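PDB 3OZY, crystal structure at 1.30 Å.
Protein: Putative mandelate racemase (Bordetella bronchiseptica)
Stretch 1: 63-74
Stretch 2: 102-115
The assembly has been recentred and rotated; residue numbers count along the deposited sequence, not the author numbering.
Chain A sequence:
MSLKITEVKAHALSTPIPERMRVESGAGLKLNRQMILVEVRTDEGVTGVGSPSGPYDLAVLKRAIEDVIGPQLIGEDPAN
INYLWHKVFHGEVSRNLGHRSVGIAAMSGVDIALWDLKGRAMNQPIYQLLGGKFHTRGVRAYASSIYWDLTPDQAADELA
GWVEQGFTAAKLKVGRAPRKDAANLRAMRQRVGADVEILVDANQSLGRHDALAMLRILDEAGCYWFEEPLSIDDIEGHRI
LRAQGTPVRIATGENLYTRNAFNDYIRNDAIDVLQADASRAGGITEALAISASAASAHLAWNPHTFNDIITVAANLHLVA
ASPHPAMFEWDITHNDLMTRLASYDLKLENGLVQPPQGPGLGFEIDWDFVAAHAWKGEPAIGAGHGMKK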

ATOM      1  N   ARG A  63      -1.291 -15.915  -1.889  1.00  7.97           N
ATOM      2  CA  ARG A  63      -1.860 -15.927  -0.545  1.00  7.42           C
ATOM      3  C   ARG A  63      -2.958 -14.876  -0.398  1.00  9.19           C
ATOM      4  O   ARG A  63      -4.037 -15.161   0.127  1.00  9.42           O
ATOM      5  N   ALA A  64      -2.695 -13.653  -0.849  1.00  7.78           N
ATOM      6  CA  ALA A  64      -3.701 -12.603  -0.737  1.00  8.96           C
ATOM      7  C   ALA A  64      -4.973 -12.970  -1.492  1.00  8.91           C
ATOM      8  O   ALA A  64      -6.081 -12.744  -1.012  1.00  9.63           O
ATOM      9  N   ILE A  65      -4.816 -13.529  -2.685  1.00  8.28           N
ATOM     10  CA  ILE A  65      -5.959 -13.852  -3.519  1.00  8.50           C
ATOM     11  C   ILE A  65      -6.755 -15.046  -2.975  1.00 10.01           C
ATOM     12  O   ILE A  65      -7.977 -14.968  -2.818  1.00  9.32           O
ATOM     13  N   GLU A  66      -6.066 -16.135  -2.661  1.00 10.51           N
ATOM     14  CA  GLU A  66      -6.762 -17.348  -2.235  1.00  9.84           C
ATOM     15  C   GLU A  66      -7.275 -17.299  -0.794  1.00 10.28           C
ATOM     16  O   GLU A  66      -8.350 -17.832  -0.496  1.00 10.83           O
ATOM     17  N   ASP A  67      -6.532 -16.643   0.089  1.00  9.41           N
ATOM     18  CA  ASP A  67      -6.756 -16.807   1.527  1.00 10.34           C
ATOM     19  C   ASP A  67      -7.155 -15.533   2.272  1.00 11.13           C
ATOM     20  O   ASP A  67      -7.550 -15.597   3.442  1.00 11.38           O
ATOM     21  N   VAL A  68      -7.044 -14.380   1.619  1.00  9.40           N
ATOM     22  CA  VAL A  68      -7.515 -13.134   2.212  1.00  9.38           C
ATOM     23  C   VAL A  68      -8.757 -12.664   1.464  1.00 10.10           C
ATOM     24  O   VAL A  68      -9.822 -12.500   2.058  1.00 10.41           O
ATOM     25  N   ILE A  69      -8.646 -12.486   0.155  1.00  8.99           N
ATOM     26  CA  ILE A  69      -9.782 -12.071  -0.648  1.00  8.93           C
ATOM     27  C   ILE A  69     -10.771 -13.223  -0.874  1.00 10.52           C
ATOM     28  O   ILE A  69     -11.980 -13.054  -0.697  1.00 10.86           O
ATOM     29  N   GLY A  70     -10.251 -14.389  -1.253  1.00 11.45           N
ATOM     30  CA  GLY A  70     -11.072 -15.543  -1.586  1.00 11.84           C
ATOM     31  C   GLY A  70     -12.210 -15.856  -0.624  1.00 10.56           C
ATOM     32  O   GLY A  70     -13.356 -16.016  -1.048  1.00 11.51           O
ATOM     33  N   PRO A  71     -11.908 -15.939   0.681  1.00 11.09           N
ATOM     34  CA  PRO A  71     -12.960 -16.273   1.649  1.00 11.34           C
ATOM     35  C   PRO A  71     -14.131 -15.288   1.645  1.00 13.04           C
ATOM     36  O   PRO A  71     -15.236 -15.677   2.018  1.00 14.20           O
ATOM     37  N   GLN A  72     -13.905 -14.044   1.233  1.00 11.53           N
ATOM     38  CA  GLN A  72     -14.988 -13.068   1.151  1.00 11.65           C
ATOM     39  C   GLN A  72     -15.894 -13.305  -0.050  1.00 12.03           C
ATOM     40  O   GLN A  72     -16.977 -12.726  -0.134  1.00 13.08           O
ATOM     41  N   LEU A  73     -15.449 -14.145  -0.977  1.00 10.42           N
ATOM     42  CA  LEU A  73     -16.186 -14.387  -2.208  1.00 11.04           C
ATOM     43  C   LEU A  73     -16.910 -15.729  -2.228  1.00 11.28           C
ATOM     44  O   LEU A  73     -17.910 -15.869  -2.917  1.00 11.09           O
ATOM     45  N   ILE A  74     -16.390 -16.718  -1.506  1.00 12.32           N
ATOM     46  CA  ILE A  74     -16.977 -18.054  -1.576  1.00 12.87           C
ATOM     47  C   ILE A  74     -18.434 -18.018  -1.131  1.00 11.02           C
ATOM     48  O   ILE A  74     -18.751 -17.498  -0.060  1.00 13.16           O
ATOM     49  N   VAL A 102       0.006  -4.012  -2.753  1.00  6.85           N
ATOM     50  CA  VAL A 102      -0.124  -5.277  -3.461  1.00  7.45           C
ATOM     51  C   VAL A 102      -1.505  -5.924  -3.243  1.00  6.97           C
ATOM     52  O   VAL A 102      -1.976  -6.678  -4.096  1.00  7.59           O
ATOM     53  N   GLY A 103      -2.157  -5.641  -2.112  1.00  6.57           N
ATOM     54  CA  GLY A 103      -3.504  -6.144  -1.897  1.00  7.10           C
ATOM     55  C   GLY A 103      -4.509  -5.542  -2.870  1.00  7.25           C
ATOM     56  O   GLY A 103      -5.471  -6.200  -3.277  1.00  6.96           O
ATOM     57  N   ILE A 104      -4.298  -4.283  -3.238  1.00  7.25           N
ATOM     58  CA  ILE A 104      -5.145  -3.641  -4.241  1.00  7.26           C
ATOM     59  C   ILE A 104      -4.918  -4.267  -5.627  1.00  6.78           C
ATOM     60  O   ILE A 104      -5.873  -4.477  -6.377  1.00  6.95           O
ATOM     61  N   ALA A 105      -3.661  -4.583  -5.948  1.00  6.61           N
ATOM     62  CA  ALA A 105      -3.376  -5.311  -7.182  1.00  6.72           C
ATOM     63  C   ALA A 105      -4.054  -6.684  -7.157  1.00  5.94           C
ATOM     64  O   ALA A 105      -4.692  -7.088  -8.126  1.00  6.59           O
ATOM     65  N   ALA A 106      -3.946  -7.387  -6.034  1.00  6.70           N
ATOM     66  CA  ALA A 106      -4.634  -8.672  -5.874  1.00  8.89           C
ATOM     67  C   ALA A 106      -6.145  -8.553  -6.127  1.00  7.45           C
ATOM     68  O   ALA A 106      -6.729  -9.350  -6.868  1.00  8.86           O
ATOM     69  N   MET A 107      -6.771  -7.540  -5.529  1.00  7.12           N
ATOM     70  CA  MET A 107      -8.199  -7.282  -5.745  1.00  8.93           C
ATOM     71  C   MET A 107      -8.485  -7.071  -7.217  1.00  7.47           C
ATOM     72  O   MET A 107      -9.550  -7.441  -7.726  1.00  8.02           O
ATOM     73  N   SER A 108      -7.554  -6.396  -7.884  1.00  7.02           N
ATOM     74  CA  SER A 108      -7.713  -6.064  -9.290  1.00  7.00           C
ATOM     75  C   SER A 108      -7.793  -7.308 -10.160  1.00  6.85           C
ATOM     76  O   SER A 108      -8.610  -7.382 -11.073  1.00  7.62           O
ATOM     77  N   GLY A 109      -6.930  -8.277  -9.875  1.00  6.92           N
ATOM     78  CA  GLY A 109      -6.920  -9.537 -10.607  1.00  7.44           C
ATOM     79  C   GLY A 109      -8.236 -10.285 -10.445  1.00  6.96           C
ATOM     80  O   GLY A 109      -8.787 -10.832 -11.408  1.00  7.37           O
ATOM     81  N   VAL A 110      -8.754 -10.283  -9.217  1.00  7.64           N
ATOM     82  CA  VAL A 110     -10.028 -10.932  -8.922  1.00  8.09           C
ATOM     83  C   VAL A 110     -11.190 -10.191  -9.585  1.00  8.05           C
ATOM     84  O   VAL A 110     -12.088 -10.805 -10.173  1.00  8.09           O
ATOM     85  N   ASP A 111     -11.160  -8.863  -9.519  1.00  7.65           N
ATOM     86  CA  ASP A 111     -12.183  -8.039 -10.164  1.00  8.83           C
ATOM     87  C   ASP A 111     -12.233  -8.273 -11.679  1.00  7.58           C
ATOM     88  O   ASP A 111     -13.313  -8.402 -12.264  1.00  7.58           O
ATOM     89  N   ILE A 112     -11.069  -8.329 -12.317  1.00  6.75           N
ATOM     90  CA  ILE A 112     -11.015  -8.650 -13.738  1.00  7.95           C
ATOM     91  C   ILE A 112     -11.653 -10.017 -13.989  1.00  8.37           C
ATOM     92  O   ILE A 112     -12.432 -10.172 -14.924  1.00  8.10           O
ATOM     93  N   ALA A 113     -11.348 -10.997 -13.141  1.00  7.73           N
ATOM     94  CA  ALA A 113     -11.930 -12.329 -13.311  1.00  9.30           C
ATOM     95  C   ALA A 113     -13.456 -12.294 -13.187  1.00  8.91           C
ATOM     96  O   ALA A 113     -14.153 -13.002 -13.917  1.00  8.80           O
ATOM     97  N   LEU A 114     -13.980 -11.472 -12.278  1.00  7.59           N
ATOM     98  CA  LEU A 114     -15.428 -11.358 -12.139  1.00  8.18           C
ATOM     99  C   LEU A 114     -16.055 -10.748 -13.391  1.00  9.04           C
ATOM    100  O   LEU A 114     -17.131 -11.157 -13.809  1.00  9.50           O
ATOM    101  N   TRP A 115     -15.387  -9.766 -13.995  1.00  8.51           N
ATOM    102  CA  TRP A 115     -15.886  -9.175 -15.233  1.00  7.49           C
ATOM    103  C   TRP A 115     -15.809 -10.170 -16.394  1.00  8.55           C
ATOM    104  O   TRP A 115     -16.708 -10.224 -17.238  1.00  9.24           O
TER

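The helices cross almost at right angles (84°, axes 9.3 Å apart at closest approach), so the contact is compact: 342 Å² buried, both sides summed, with no hydrogen bond across it. Val110 and Ile69 cover the most surface. Both direct their CA-to-CB bonds toward the other helix.

Ile69 (chi1 m, chi2 t) acts as a knob, seated among Gly103, Ala106, Met107 and Val110. Its CD1 lies 3.7 Å from Ala106 CB and 3.5 Å from Met107 N, a depth that brings it to the backbone of the second helix. Met107 points its CA-to-CB bond away, yet its CG still comes within 4.0 Å of Ile69 CD1.

Val110 (chi1 t) meets three residues. Its CG2 is 3.8 Å from Ile65 CG2 and 4.2 Å from Ile69 CG2, and its CG1 approaches Leu73 CD2 at 3.4 Å. Leu73 has chi1 at -95°, between wells, with chi2 p.

Ala106 is third in area covered. Here the backbones come close: Ala106 CA is 5.8 Å from Ile65 CA, and Ala106 CB lies 3.7 Å from Ile65 CG1 and 4.0 Å from Ala64 CB. Ile65 (m, t) starts sideways, but its end comes nearer.

Two polar pairs close within their own helix: Ser108 OG donates to Ile104 O (2.7 Å), and Arg63 NH1 forms a salt bridge with Asp67 OD2 (3.3 Å).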

ATOM      1  CB  ARG A  63      -0.763 -15.694   0.495  1.00  8.56           C
ATOM      2  CG  ARG A  63      -1.248 -15.594   1.932  1.00  7.34           C
ATOM      3  CD  ARG A  63      -1.771 -16.918   2.481  1.00  8.62           C
ATOM      4  NE  ARG A  63      -2.387 -16.660   3.781  1.00  9.03           N
ATOM      5  CZ  ARG A  63      -2.993 -17.572   4.537  1.00 10.36           C
ATOM      6  NH1 ARG A  63      -3.068 -18.838   4.143  1.00 11.51           N
ATOM      7  NH2 ARG A  63      -3.529 -17.206   5.693  1.00 10.58           N
ATOM      8  CB  ALA A  64      -3.145 -11.288  -1.254  1.00  9.11           C
ATOM      9  CB  ILE A  65      -5.521 -14.081  -4.976  1.00  8.68           C
ATOM     10  CG1 ILE A  65      -5.059 -12.749  -5.581  1.00  8.94           C
ATOM     11  CG2 ILE A  65      -6.667 -14.689  -5.794  1.00  9.77           C
ATOM     12  CD1 ILE A  65      -4.293 -12.890  -6.896  1.00  9.73           C
ATOM     13  CB  GLU A  66      -5.857 -18.575  -2.429  1.00  8.93           C
ATOM     14  CG  GLU A  66      -5.528 -18.839  -3.891  1.00 10.05           C
ATOM     15  CD  GLU A  66      -4.709 -20.097  -4.132  1.00 13.55           C
ATOM     16  OE1 GLU A  66      -4.263 -20.733  -3.153  1.00 14.21           O
ATOM     17  OE2 GLU A  66      -4.514 -20.441  -5.316  1.00 11.17           O
ATOM     18  CB  ASP A  67      -5.509 -17.424   2.168  1.00 11.26           C
ATOM     19  CG  ASP A  67      -5.141 -18.752   1.548  1.00 14.91           C
ATOM     20  OD1 ASP A  67      -5.971 -19.683   1.597  1.00 20.58           O
ATOM     21  OD2 ASP A  67      -4.030 -18.860   0.993  1.00 15.50           O
ATOM     22  CB  VAL A  68      -6.420 -12.045   2.235  1.00  9.99           C
ATOM     23  CG1 VAL A  68      -6.952 -10.768   2.881  1.00  9.54           C
ATOM     24  CG2 VAL A  68      -5.199 -12.536   3.002  1.00 10.90           C
ATOM     25  CB  ILE A  69      -9.306 -11.504  -1.998  1.00  9.44           C
ATOM     26  CG1 ILE A  69      -8.466 -10.244  -1.762  1.00  8.91           C
ATOM     27  CG2 ILE A  69     -10.492 -11.246  -2.915  1.00  9.88           C
ATOM     28  CD1 ILE A  69      -7.633  -9.819  -2.982  1.00 11.49           C
ATOM     29  CB  PRO A  71     -12.217 -16.243   2.986  1.00 12.04           C
ATOM     30  CG  PRO A  71     -10.819 -16.651   2.612  1.00 12.20           C
ATOM     31  CD  PRO A  71     -10.571 -15.950   1.297  1.00 10.96           C
ATOM     32  CB  GLN A  72     -14.435 -11.643   1.074  1.00 11.33           C
ATOM     33  CG  GLN A  72     -13.562 -11.258   2.252  1.00 12.27           C
ATOM     34  CD  GLN A  72     -14.319 -11.308   3.564  1.00 15.90           C
ATOM     35  OE1 GLN A  72     -15.456 -10.835   3.664  1.00 17.60           O
ATOM     36  NE2 GLN A  72     -13.694 -11.885   4.579  1.00 15.42           N
ATOM     37  CB  LEU A  73     -15.254 -14.309  -3.423  1.00  9.92           C
ATOM     38  CG  LEU A  73     -15.183 -12.967  -4.160  1.00 13.67           C
ATOM     39  CD1 LEU A  73     -14.926 -11.815  -3.209  1.00 15.08           C
ATOM     40  CD2 LEU A  73     -14.129 -13.004  -5.264  1.00 14.82           C
ATOM     41  CB  ILE A  74     -16.215 -19.069  -0.713  1.00 13.82           C
ATOM     42  CG1 ILE A  74     -14.721 -19.041  -1.040  1.00 14.40           C
ATOM     43  CG2 ILE A  74     -16.799 -20.475  -0.908  1.00 15.54           C
ATOM     44  CD1 ILE A  74     -14.413 -19.235  -2.505  1.00 14.98           C
ATOM     45  CB  VAL A 102       1.023  -6.245  -3.062  1.00  7.06           C
ATOM     46  CG1 VAL A 102       0.962  -6.589  -1.575  1.00  8.17           C
ATOM     47  CG2 VAL A 102       1.023  -7.492  -3.928  1.00  8.31           C
ATOM     48  CB  ILE A 104      -4.920  -2.105  -4.275  1.00  6.89           C
ATOM     49  CG1 ILE A 104      -5.151  -1.481  -2.883  1.00  7.22           C
ATOM     50  CG2 ILE A 104      -5.802  -1.456  -5.341  1.00  7.27           C
ATOM     51  CD1 ILE A 104      -6.623  -1.491  -2.419  1.00  8.77           C
ATOM     52  CB  ALA A 105      -1.865  -5.440  -7.401  1.00  7.20           C
ATOM     53  CB  ALA A 106      -4.350  -9.261  -4.479  1.00  8.70           C
ATOM     54  CB  MET A 107      -8.648  -5.999  -5.034  1.00 10.86           C
ATOM     55  CG  MET A 107      -8.865  -6.096  -3.556  1.00 10.83           C
ATOM     56  SD  MET A 107      -9.632  -4.573  -2.974  1.00 10.65           S
ATOM     57  CE  MET A 107     -11.261  -4.674  -3.728  1.00 10.63           C
ATOM     58  CB  SER A 108      -6.546  -5.207  -9.772  1.00  7.92           C
ATOM     59  OG  SER A 108      -6.418  -4.015  -9.017  1.00  7.29           O
ATOM     60  CB  VAL A 110     -10.234 -11.035  -7.402  1.00  8.14           C
ATOM     61  CG1 VAL A 110     -11.668 -11.473  -7.060  1.00 10.63           C
ATOM     62  CG2 VAL A 110      -9.188 -11.980  -6.793  1.00 10.25           C
ATOM     63  CB  ASP A 111     -11.947  -6.554  -9.839  1.00  7.86           C
ATOM     64  CG  ASP A 111     -13.025  -5.644 -10.410  1.00  8.88           C
ATOM     65  OD1 ASP A 111     -14.068  -5.460  -9.741  1.00  9.45           O
ATOM     66  OD2 ASP A 111     -12.842  -5.101 -11.523  1.00  8.39           O
ATOM     67  CB  ILE A 112      -9.571  -8.606 -14.280  1.00  8.18           C
ATOM     68  CG1 ILE A 112      -9.096  -7.149 -14.374  1.00  8.94           C
ATOM     69  CG2 ILE A 112      -9.500  -9.249 -15.655  1.00  8.21           C
ATOM     70  CD1 ILE A 112      -7.600  -6.980 -14.596  1.00  7.95           C
ATOM     71  CB  ALA A 113     -11.316 -13.323 -12.324  1.00  9.00           C
ATOM     72  CB  LEU A 114     -15.799 -10.549 -10.897  1.00  8.98           C
ATOM     73  CG  LEU A 114     -15.457 -11.216  -9.564  1.00  7.79           C
ATOM     74  CD1 LEU A 114     -15.774 -10.295  -8.404  1.00 10.96           C
ATOM     75  CD2 LEU A 114     -16.213 -12.539  -9.413  1.00 12.33           C
ATOM     76  CB  TRP A 115     -15.141  -7.872 -15.564  1.00  8.00           C
ATOM     77  CG  TRP A 115     -15.691  -6.678 -14.840  1.00  7.88           C
ATOM     78  CD1 TRP A 115     -15.207  -6.096 -13.694  1.00  7.80           C
ATOM     79  CD2 TRP A 115     -16.840  -5.921 -15.218  1.00  8.16           C
ATOM     80  NE1 TRP A 115     -15.992  -5.019 -13.339  1.00  8.51           N
ATOM     81  CE2 TRP A 115     -16.992  -4.885 -14.268  1.00  8.15           C
ATOM     82  CE3 TRP A 115     -17.750  -6.009 -16.276  1.00  9.06           C
ATOM     83  CZ2 TRP A 115     -18.027  -3.950 -14.344  1.00  9.90           C
ATOM     84  CZ3 TRP A 115     -18.776  -5.081 -16.348  1.00  8.75           C
ATOM     85  CH2 TRP A 115     -18.908  -4.066 -15.385  1.00  9.97           C
TER